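Local coordinates for protein protease VP4 (PDB 2GEF) that acts as a serine-type peptidase with a serine/lysine catalytic dyad and probably processes the birnavirus structural polyprotein of which it is itself a segment, at residues E46-V51 with V125-P130; K75-T80 with D103-P108; F96-R101 with G157-T162. One frame throughout, in Å; residues are numbered along the deposited sequence.

Contact 1: E46-V51 with V125-P130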
loop_
_atom_site.group_PDB
_atom_site.type_symbol
_atom_site.label_atom_id
_atom_site.label_comp_id
_atom_site.label_asym_id
_atom_site.label_seq_id
_atom_site.Cartn_x
_atom_site.Cartn_y
_atom_site.Cartn_z
ATOM N N GLU A 46 -0.235 1.201 -9.032
ATOM C CA GLU A 46 0.519 2.354 -8.473
ATOM C C GLU A 46 0.942 1.969 -7.061
ATOM O O GLU A 46 0.205 1.289 -6.400
ATOM C CB GLU A 46 -0.576 3.401 -8.180
ATOM C CG GLU A 46 -0.354 4.703 -8.587
ATOM C CD GLU A 46 -1.685 5.468 -8.621
ATOM O OE1 GLU A 46 -2.772 4.883 -8.957
ATOM O OE2 GLU A 46 -1.659 6.669 -8.300
ATOM N N LEU A 47 1.957 2.598 -6.477
ATOM C CA LEU A 47 2.118 2.625 -4.977
ATOM C C LEU A 47 1.490 3.758 -4.314
ATOM O O LEU A 47 1.339 4.804 -4.875
ATOM C CB LEU A 47 3.582 2.637 -4.656
ATOM C CG LEU A 47 4.212 1.333 -5.181
ATOM C CD1 LEU A 47 5.670 1.477 -4.800
ATOM C CD2 LEU A 47 3.672 0.017 -4.694
ATOM N N TYR A 48 1.059 3.511 -3.106
ATOM C CA TYR A 48 0.607 4.492 -2.119
ATOM C C TYR A 48 1.400 4.194 -0.869
ATOM O O TYR A 48 1.878 3.065 -0.687
ATOM C CB TYR A 48 -0.894 4.341 -1.774
ATOM C CG TYR A 48 -1.930 4.900 -2.762
ATOM C CD1 TYR A 48 -1.873 4.645 -4.136
ATOM C CD2 TYR A 48 -2.965 5.637 -2.305
ATOM C CE1 TYR A 48 -2.839 5.157 -5.020
ATOM C CE2 TYR A 48 -3.906 6.166 -3.172
ATOM C CZ TYR A 48 -3.858 5.949 -4.504
ATOM O OH TYR A 48 -4.941 6.549 -5.283
ATOM N N ILE A 49 1.486 5.174 -0.020
ATOM C CA ILE A 49 2.210 5.073 1.232
ATOM C C ILE A 49 1.217 5.304 2.281
ATOM O O ILE A 49 0.470 6.193 2.084
ATOM C CB ILE A 49 3.379 6.043 1.430
ATOM C CG1 ILE A 49 4.225 5.477 2.595
ATOM C CG2 ILE A 49 2.934 7.585 1.582
ATOM C CD1 ILE A 49 5.435 6.173 2.843
ATOM N N ALA A 50 1.079 4.372 3.233
ATOM C CA ALA A 50 0.253 4.620 4.432
ATOM C C ALA A 50 1.204 5.260 5.480
ATOM O O ALA A 50 2.339 4.691 5.752
ATOM C CB ALA A 50 -0.193 3.356 4.993
ATOM N N VAL A 51 0.754 6.374 6.065
ATOM C CA VAL A 51 1.560 7.063 7.204
ATOM C C VAL A 51 0.635 7.256 8.337
ATOM O O VAL A 51 -0.531 7.624 8.159
ATOM C CB VAL A 51 2.217 8.419 6.725
ATOM C CG1 VAL A 51 3.394 8.871 7.768
ATOM C CG2 VAL A 51 2.923 8.121 5.436
ATOM N N VAL A 125 2.162 12.487 -4.894
ATOM C CA VAL A 125 1.530 13.031 -6.082
ATOM C C VAL A 125 -0.017 13.083 -5.839
ATOM O O VAL A 125 -0.551 12.410 -4.930
ATOM C CB VAL A 125 1.892 12.141 -7.413
ATOM C CG1 VAL A 125 3.392 12.359 -7.972
ATOM C CG2 VAL A 125 1.494 10.604 -7.312
ATOM N N TRP A 126 -0.707 13.828 -6.690
ATOM C CA TRP A 126 -2.128 13.672 -6.933
ATOM C C TRP A 126 -2.311 12.845 -8.194
ATOM O O TRP A 126 -1.761 13.139 -9.272
ATOM C CB TRP A 126 -2.795 15.042 -7.139
ATOM C CG TRP A 126 -2.722 15.963 -5.954
ATOM C CD1 TRP A 126 -1.950 15.776 -4.813
ATOM C CD2 TRP A 126 -3.391 17.209 -5.786
ATOM N NE1 TRP A 126 -2.149 16.834 -3.925
ATOM C CE2 TRP A 126 -3.058 17.703 -4.483
ATOM C CE3 TRP A 126 -4.294 17.936 -6.568
ATOM C CZ2 TRP A 126 -3.566 18.913 -3.981
ATOM C CZ3 TRP A 126 -4.808 19.128 -6.053
ATOM C CH2 TRP A 126 -4.428 19.598 -4.786
ATOM N N ASN A 127 -3.097 11.788 -8.048
ATOM C CA ASN A 127 -3.540 10.912 -9.151
ATOM C C ASN A 127 -5.037 11.226 -8.988
ATOM O O ASN A 127 -5.438 11.638 -7.884
ATOM C CB ASN A 127 -3.162 9.382 -8.864
ATOM C CG ASN A 127 -4.020 8.734 -7.754
ATOM O OD1 ASN A 127 -5.109 9.231 -7.347
ATOM N ND2 ASN A 127 -3.592 7.580 -7.335
ATOM N N ASP A 128 -5.877 11.150 -10.015
ATOM C CA ASP A 128 -7.259 11.641 -9.814
ATOM C C ASP A 128 -8.175 10.429 -9.616
ATOM O O ASP A 128 -9.298 10.324 -10.093
ATOM C CB ASP A 128 -7.721 12.571 -10.928
ATOM C CG ASP A 128 -6.663 13.593 -11.309
ATOM O OD1 ASP A 128 -6.727 14.735 -10.798
ATOM O OD2 ASP A 128 -5.749 13.254 -12.115
HETATM N N MSE A 129 -7.670 9.499 -8.819
HETATM C CA MSE A 129 -8.291 8.209 -8.701
HETATM C C MSE A 129 -9.282 8.404 -7.548
HETATM O O MSE A 129 -9.170 9.407 -6.809
HETATM C CB MSE A 129 -7.205 7.158 -8.462
HETATM C CG MSE A 129 -6.177 7.107 -9.619
HETATM SE SE MSE A 129 -6.960 6.482 -11.348
HETATM C CE MSE A 129 -7.652 4.854 -10.486
ATOM N N PRO A 130 -10.277 7.514 -7.422
ATOM C CA PRO A 130 -11.156 7.595 -6.247
ATOM C C PRO A 130 -10.479 7.090 -4.982
ATOM O O PRO A 130 -9.356 6.598 -5.031
ATOM C CB PRO A 130 -12.307 6.606 -6.605
ATOM C CG PRO A 130 -11.576 5.549 -7.248
ATOM C CD PRO A 130 -10.697 6.400 -8.287
HETATM O O HOH W 1 -7.142 7.417 -4.043
#

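Contact 2: K75-T80 with D103-P108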
loop_
_atom_site.group_PDB
_atom_site.type_symbol
_atom_site.label_atom_id
_atom_site.label_comp_id
_atom_site.label_asym_id
_atom_site.label_seq_id
_atom_site.Cartn_x
_atom_site.Cartn_y
_atom_site.Cartn_z
ATOM N N LYS A 75 -9.446 6.109 12.062
ATOM C CA LYS A 75 -9.605 6.436 10.601
ATOM C C LYS A 75 -8.388 6.257 9.734
ATOM O O LYS A 75 -7.212 6.532 10.121
ATOM C CB LYS A 75 -10.157 7.888 10.440
ATOM C CG LYS A 75 -11.334 8.026 11.402
ATOM C CD LYS A 75 -11.575 9.420 11.803
ATOM C CE LYS A 75 -12.636 9.537 12.901
ATOM N NZ LYS A 75 -13.966 9.775 12.329
ATOM N N VAL A 76 -8.687 5.750 8.536
ATOM C CA VAL A 76 -7.693 5.706 7.541
ATOM C C VAL A 76 -8.234 6.645 6.545
ATOM O O VAL A 76 -9.052 6.199 5.729
ATOM C CB VAL A 76 -7.523 4.329 6.826
ATOM C CG1 VAL A 76 -6.233 4.380 5.825
ATOM C CG2 VAL A 76 -7.476 3.146 7.849
ATOM N N TRP A 77 -7.788 7.906 6.573
ATOM C CA TRP A 77 -8.069 8.883 5.511
ATOM C C TRP A 77 -7.592 8.459 4.065
ATOM O O TRP A 77 -6.419 8.165 3.871
ATOM C CB TRP A 77 -7.386 10.212 5.868
ATOM C CG TRP A 77 -7.672 10.624 7.245
ATOM C CD1 TRP A 77 -6.801 10.664 8.353
ATOM C CD2 TRP A 77 -8.888 11.148 7.673
ATOM N NE1 TRP A 77 -7.462 11.206 9.465
ATOM C CE2 TRP A 77 -8.748 11.498 9.075
ATOM C CE3 TRP A 77 -10.097 11.387 7.025
ATOM C CZ2 TRP A 77 -9.790 11.998 9.817
ATOM C CZ3 TRP A 77 -11.169 11.932 7.802
ATOM C CH2 TRP A 77 -10.997 12.236 9.160
ATOM N N GLY A 78 -8.507 8.492 3.082
ATOM C CA GLY A 78 -8.183 8.159 1.691
ATOM C C GLY A 78 -8.636 6.822 1.223
ATOM O O GLY A 78 -8.481 6.446 0.059
ATOM N N ALA A 79 -9.226 6.082 2.159
ATOM C CA ALA A 79 -9.611 4.681 1.922
ATOM C C ALA A 79 -11.113 4.586 2.031
ATOM O O ALA A 79 -11.688 5.454 2.606
ATOM C CB ALA A 79 -8.855 3.737 2.927
ATOM N N THR A 80 -11.752 3.595 1.408
ATOM C CA THR A 80 -13.228 3.416 1.340
ATOM C C THR A 80 -13.719 2.075 1.986
ATOM O O THR A 80 -13.040 1.089 1.928
ATOM C CB THR A 80 -13.739 3.559 -0.229
ATOM N N ASP A 103 -4.966 6.903 13.810
ATOM C CA ASP A 103 -5.417 7.229 12.442
ATOM C C ASP A 103 -4.300 7.093 11.437
ATOM O O ASP A 103 -3.140 7.243 11.765
ATOM C CB ASP A 103 -5.994 8.680 12.381
ATOM C CG ASP A 103 -7.238 8.854 13.290
ATOM O OD1 ASP A 103 -7.843 7.903 13.722
ATOM O OD2 ASP A 103 -7.627 9.988 13.612
ATOM N N LEU A 104 -4.609 6.915 10.189
ATOM C CA LEU A 104 -3.508 6.870 9.226
ATOM C C LEU A 104 -4.093 7.590 8.050
ATOM O O LEU A 104 -5.318 7.777 8.012
ATOM C CB LEU A 104 -3.128 5.429 8.804
ATOM C CG LEU A 104 -2.389 4.437 9.787
ATOM C CD1 LEU A 104 -3.356 3.343 10.295
ATOM C CD2 LEU A 104 -1.166 3.727 9.045
ATOM N N THR A 105 -3.216 8.043 7.152
ATOM C CA THR A 105 -3.599 8.610 5.914
ATOM C C THR A 105 -2.844 7.879 4.859
ATOM O O THR A 105 -1.657 7.553 5.088
ATOM C CB THR A 105 -3.078 10.082 5.942
ATOM O OG1 THR A 105 -3.681 10.727 7.048
ATOM C CG2 THR A 105 -3.610 10.817 4.785
ATOM N N ILE A 106 -3.442 7.579 3.708
ATOM C CA ILE A 106 -2.683 6.956 2.602
ATOM C C ILE A 106 -2.631 7.963 1.422
ATOM O O ILE A 106 -3.500 8.832 1.269
ATOM C CB ILE A 106 -3.338 5.596 2.183
ATOM C CG1 ILE A 106 -4.767 5.866 1.753
ATOM C CG2 ILE A 106 -3.363 4.662 3.367
ATOM C CD1 ILE A 106 -5.563 4.814 0.982
ATOM N N LEU A 107 -1.553 7.927 0.685
ATOM C CA LEU A 107 -1.227 8.933 -0.333
ATOM C C LEU A 107 -0.631 8.272 -1.561
ATOM O O LEU A 107 0.275 7.382 -1.424
ATOM C CB LEU A 107 -0.193 9.992 0.174
ATOM C CG LEU A 107 -0.622 10.732 1.491
ATOM C CD1 LEU A 107 0.604 11.332 2.212
ATOM C CD2 LEU A 107 -1.619 11.745 1.193
ATOM N N PRO A 108 -1.065 8.694 -2.758
ATOM C CA PRO A 108 -0.383 8.057 -3.927
ATOM C C PRO A 108 1.037 8.535 -3.962
ATOM O O PRO A 108 1.285 9.620 -3.588
ATOM C CB PRO A 108 -1.229 8.499 -5.164
ATOM C CG PRO A 108 -2.323 9.461 -4.565
ATOM C CD PRO A 108 -2.067 9.705 -3.118
#

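Contact 3: F96-R101 with G157-T162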
loop_
_atom_site.group_PDB
_atom_site.type_symbol
_atom_site.label_atom_id
_atom_site.label_comp_id
_atom_site.label_asym_id
_atom_site.label_seq_id
_atom_site.Cartn_x
_atom_site.Cartn_y
_atom_site.Cartn_z
ATOM N N PHE A 96 -12.254 -2.325 8.842
ATOM C CA PHE A 96 -11.123 -3.164 8.543
ATOM C C PHE A 96 -10.967 -4.148 9.689
ATOM O O PHE A 96 -11.442 -3.822 10.809
ATOM C CB PHE A 96 -9.979 -2.237 8.426
ATOM C CG PHE A 96 -9.764 -1.658 6.996
ATOM C CD1 PHE A 96 -10.747 -1.011 6.308
ATOM C CD2 PHE A 96 -8.544 -1.773 6.402
ATOM C CE1 PHE A 96 -10.526 -0.443 5.036
ATOM C CE2 PHE A 96 -8.293 -1.219 5.145
ATOM C CZ PHE A 96 -9.265 -0.549 4.473
ATOM N N ASN A 97 -10.366 -5.323 9.426
ATOM C CA ASN A 97 -9.908 -6.246 10.462
ATOM C C ASN A 97 -8.773 -5.721 11.490
ATOM O O ASN A 97 -8.933 -5.723 12.744
ATOM C CB ASN A 97 -9.508 -7.586 9.877
ATOM C CG ASN A 97 -9.411 -8.666 10.969
ATOM O OD1 ASN A 97 -8.427 -8.721 11.762
ATOM N ND2 ASN A 97 -10.465 -9.403 11.124
ATOM N N VAL A 98 -7.732 -5.181 10.873
ATOM C CA VAL A 98 -6.618 -4.504 11.471
ATOM C C VAL A 98 -6.925 -3.428 12.563
ATOM O O VAL A 98 -7.728 -2.524 12.410
ATOM C CB VAL A 98 -5.714 -3.911 10.304
ATOM C CG1 VAL A 98 -6.372 -2.767 9.686
ATOM C CG2 VAL A 98 -4.235 -3.680 10.797
ATOM N N LYS A 99 -6.115 -3.477 13.601
ATOM C CA LYS A 99 -6.329 -2.644 14.733
ATOM C C LYS A 99 -4.982 -1.882 14.726
ATOM O O LYS A 99 -3.921 -2.453 14.665
ATOM C CB LYS A 99 -6.540 -3.540 16.008
ATOM C CG LYS A 99 -8.030 -3.862 16.322
ATOM C CD LYS A 99 -8.038 -4.963 17.400
ATOM C CE LYS A 99 -9.415 -5.769 17.638
ATOM N NZ LYS A 99 -9.796 -6.834 16.646
ATOM N N THR A 100 -5.045 -0.595 14.672
ATOM C CA THR A 100 -3.874 0.213 14.476
ATOM C C THR A 100 -3.528 1.097 15.678
ATOM O O THR A 100 -2.444 1.562 15.667
ATOM C CB THR A 100 -4.027 1.080 13.322
ATOM O OG1 THR A 100 -5.167 1.897 13.538
ATOM C CG2 THR A 100 -4.104 0.153 11.910
ATOM N N ARG A 101 -4.439 1.316 16.678
ATOM C CA ARG A 101 -4.271 2.378 17.732
ATOM C C ARG A 101 -3.860 3.847 17.201
ATOM O O ARG A 101 -3.446 4.745 17.935
ATOM C CB ARG A 101 -3.401 1.912 18.938
ATOM C CG ARG A 101 -2.409 0.743 18.694
ATOM C CD ARG A 101 -1.504 0.335 19.894
ATOM N NE ARG A 101 -0.211 -0.096 19.289
ATOM C CZ ARG A 101 0.585 0.739 18.610
ATOM N NH1 ARG A 101 0.210 2.017 18.500
ATOM N NH2 ARG A 101 1.675 0.315 17.994
ATOM N N GLY A 157 -1.787 -7.612 1.308
ATOM C CA GLY A 157 -2.324 -8.696 1.995
ATOM C C GLY A 157 -3.416 -8.209 2.906
ATOM O O GLY A 157 -3.244 -7.191 3.558
ATOM N N CYS A 158 -4.581 -8.861 2.836
ATOM C CA CYS A 158 -5.593 -8.648 3.880
ATOM C C CYS A 158 -5.170 -9.312 5.174
ATOM O O CYS A 158 -4.257 -10.173 5.197
ATOM C CB CYS A 158 -6.980 -9.115 3.468
ATOM S SG CYS A 158 -7.539 -8.372 1.982
ATOM N N LEU A 159 -5.784 -8.855 6.263
ATOM C CA LEU A 159 -5.486 -9.389 7.583
ATOM C C LEU A 159 -6.689 -10.058 8.234
ATOM O O LEU A 159 -7.804 -9.553 8.178
ATOM C CB LEU A 159 -4.842 -8.352 8.533
ATOM C CG LEU A 159 -3.342 -8.094 8.227
ATOM C CD1 LEU A 159 -2.880 -7.036 9.146
ATOM C CD2 LEU A 159 -2.541 -9.369 8.485
ATOM N N SER A 160 -6.429 -11.246 8.751
ATOM C CA SER A 160 -7.294 -11.906 9.770
ATOM C C SER A 160 -6.628 -12.096 11.124
ATOM O O SER A 160 -5.935 -13.056 11.261
ATOM C CB SER A 160 -7.587 -13.302 9.287
ATOM O OG SER A 160 -8.558 -13.860 10.042
ATOM N N GLY A 161 -6.900 -11.260 12.144
ATOM C CA GLY A 161 -6.017 -11.170 13.285
ATOM C C GLY A 161 -4.592 -10.909 12.720
ATOM O O GLY A 161 -4.361 -9.939 12.051
ATOM N N THR A 162 -3.639 -11.746 13.074
ATOM C CA THR A 162 -2.215 -11.579 12.674
ATOM C C THR A 162 -1.853 -12.515 11.451
ATOM O O THR A 162 -0.724 -12.456 10.962
ATOM C CB THR A 162 -1.269 -11.954 13.924
ATOM O OG1 THR A 162 0.068 -11.539 13.669
ATOM C CG2 THR A 162 -1.208 -13.340 14.038
HETATM O O HOH W 2 -5.550 -7.457 12.011
#

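Contact 1: E46-V51 with V125-P130
The carboxamide of N127 meets the side chains of E46 and Y48, its ND2 facing an oxygen of each. The sound bond is the one to Y48: ND2 and the phenol oxygen OH are 2.7 Å apart, with the acceptor almost in the amide plane; the two side chains reach toward each other tip to tip, ring and amide planes 53° apart. The other N-H points at OE2 of E46. That bond is nearly straight, but its ND2 to OE2 distance of 2.3 Å is too short to be trusted, and its length is doubtful. E46 OE1 lies in the plane of the Y48 ring, at its edge. Within the loop, OD1 of N127 accepts from the backbone N of M129 at 3.0 Å, the donor standing above the carbonyl plane. This is an Asx turn in the chain leading on from strand 120-126, and it engages the oxygen end of the amide while strand 43-52 engages the nitrogen end. N127 CG sits between the backbone N and the carbonyl carbon (chi1 72°), which brings the amide it carries near Y48 OH and E46 OE2. Y48 OH has a second partner, a water at 2.7 Å from it, and this water donates to the backbone O of P130 at 2.6 Å. The side chain of selenomethionine M129 lies loosely beside the two oxygens, with CB 4.0 Å from Y48 OH and CG 4.1 Å from E46 OE1. P108 of strand 104-109 packs on E46, Y48 and N127 alike, and the exposed D128 makes a salt bridge to R20. The side chain of E46 is about 9 Å from that of the catalytic K173.

Contact 2: K75-T80 with D103-P108
The indole of W77 crosses T105 obliquely: T105 OG1 lies at the edge of the indole, near its plane, 3.4 Å from CD1. OG1 itself is held by the backbone O of G53 and the N of H55. D103 also crosses the indole, its carboxylate turned 88° from the ring, with CB 4.1 Å from NE1; this indole nitrogen is buried without a polar partner in the model. K75 and D103 lie side by side, pointing the same way. D103 OD1 takes the backbone N-H of K75 at 2.9 Å from above the carboxylate plane, and also bonds H74 ND1. On the other face of the sheet V76 CG1 packs against I106 CG2 at 3.8 Å. I106 CG1, set between backbone N and carbonyl carbon (chi1 59°), lies 3.5 Å from W77 O. Its CD1 meets G78 O at 3.5 Å and A79 CB at 4.0 Å. Between the two faces, the backbones pair as parallel strands through L104 N to K75 O, W77 N to L104 O and I106 N to W77 O. A type II turn from V76 to A79, with G78 at positive phi, then leads the chain away. Strand 67-69 pairs with strand 75-77 in the same sheet, and strand 43-52 with strand 104-109. Helix 138-146 packs on the V76 and L104 face through L141 and A144; on the W77 side R56 makes a cation-pi contact with the indole, and the Y67 ring meets it with planes about 80° apart.

Contact 3: F96-R101 with G157-T162
N97 reaches from its loop to the end of strand 158-160, where its OD1 accepts the backbone N-H of G161 at 3.0 Å. CG is anti to the backbone N (chi1 -164°), which places the carbon bearing OD1 near G161 N. The bond is bent, and the donor stands 42° out of the amide carbonyl plane. G161 has positive phi, which suits glycine where the chain turns out of the strand. A water makes a second link between the same residues, donating to N97 OD1 at 3.2 Å and to G161 O at 2.8 Å, so the amide oxygen receives both a peptide N-H and a water. N97 CB lies close to the carbonyl O of L159, 3.1 Å away. The apolar part is small: V98 CG2 meets L159 CD1 at 4.0 Å, the two side chains crossing obliquely. Around the contact, L159 also touches S138 of helix 138-146, L200 of helix 200-209 and V164 of the adjoining strand 163-165. F96 packs on helix 138-146 through S138 and L141, and G157 shares a backbone hydrogen bond with S136, the nucleophile.

Contacts 1 and 2 belong to one region of the fold, their centres 10 Å apart, because strands 43-52 and 104-109 are antiparallel neighbours in the mixed sheet; V51 N to T105 O and I49 N to L107 O are probable backbone hydrogen bonds between them. Along the chain contact 2 is nested inside the loop closed by contact 1. Contact 3 lies 15 Å from contact 2 and 21 Å from contact 1, centre to centre, and alternates with both in sequence; it ties the segment after the unmodelled residues 82-94 to strand 154-160 of another sheet. Helix 138-146, which follows the nucleophile S136 in the chain, touches segments of all three contacts.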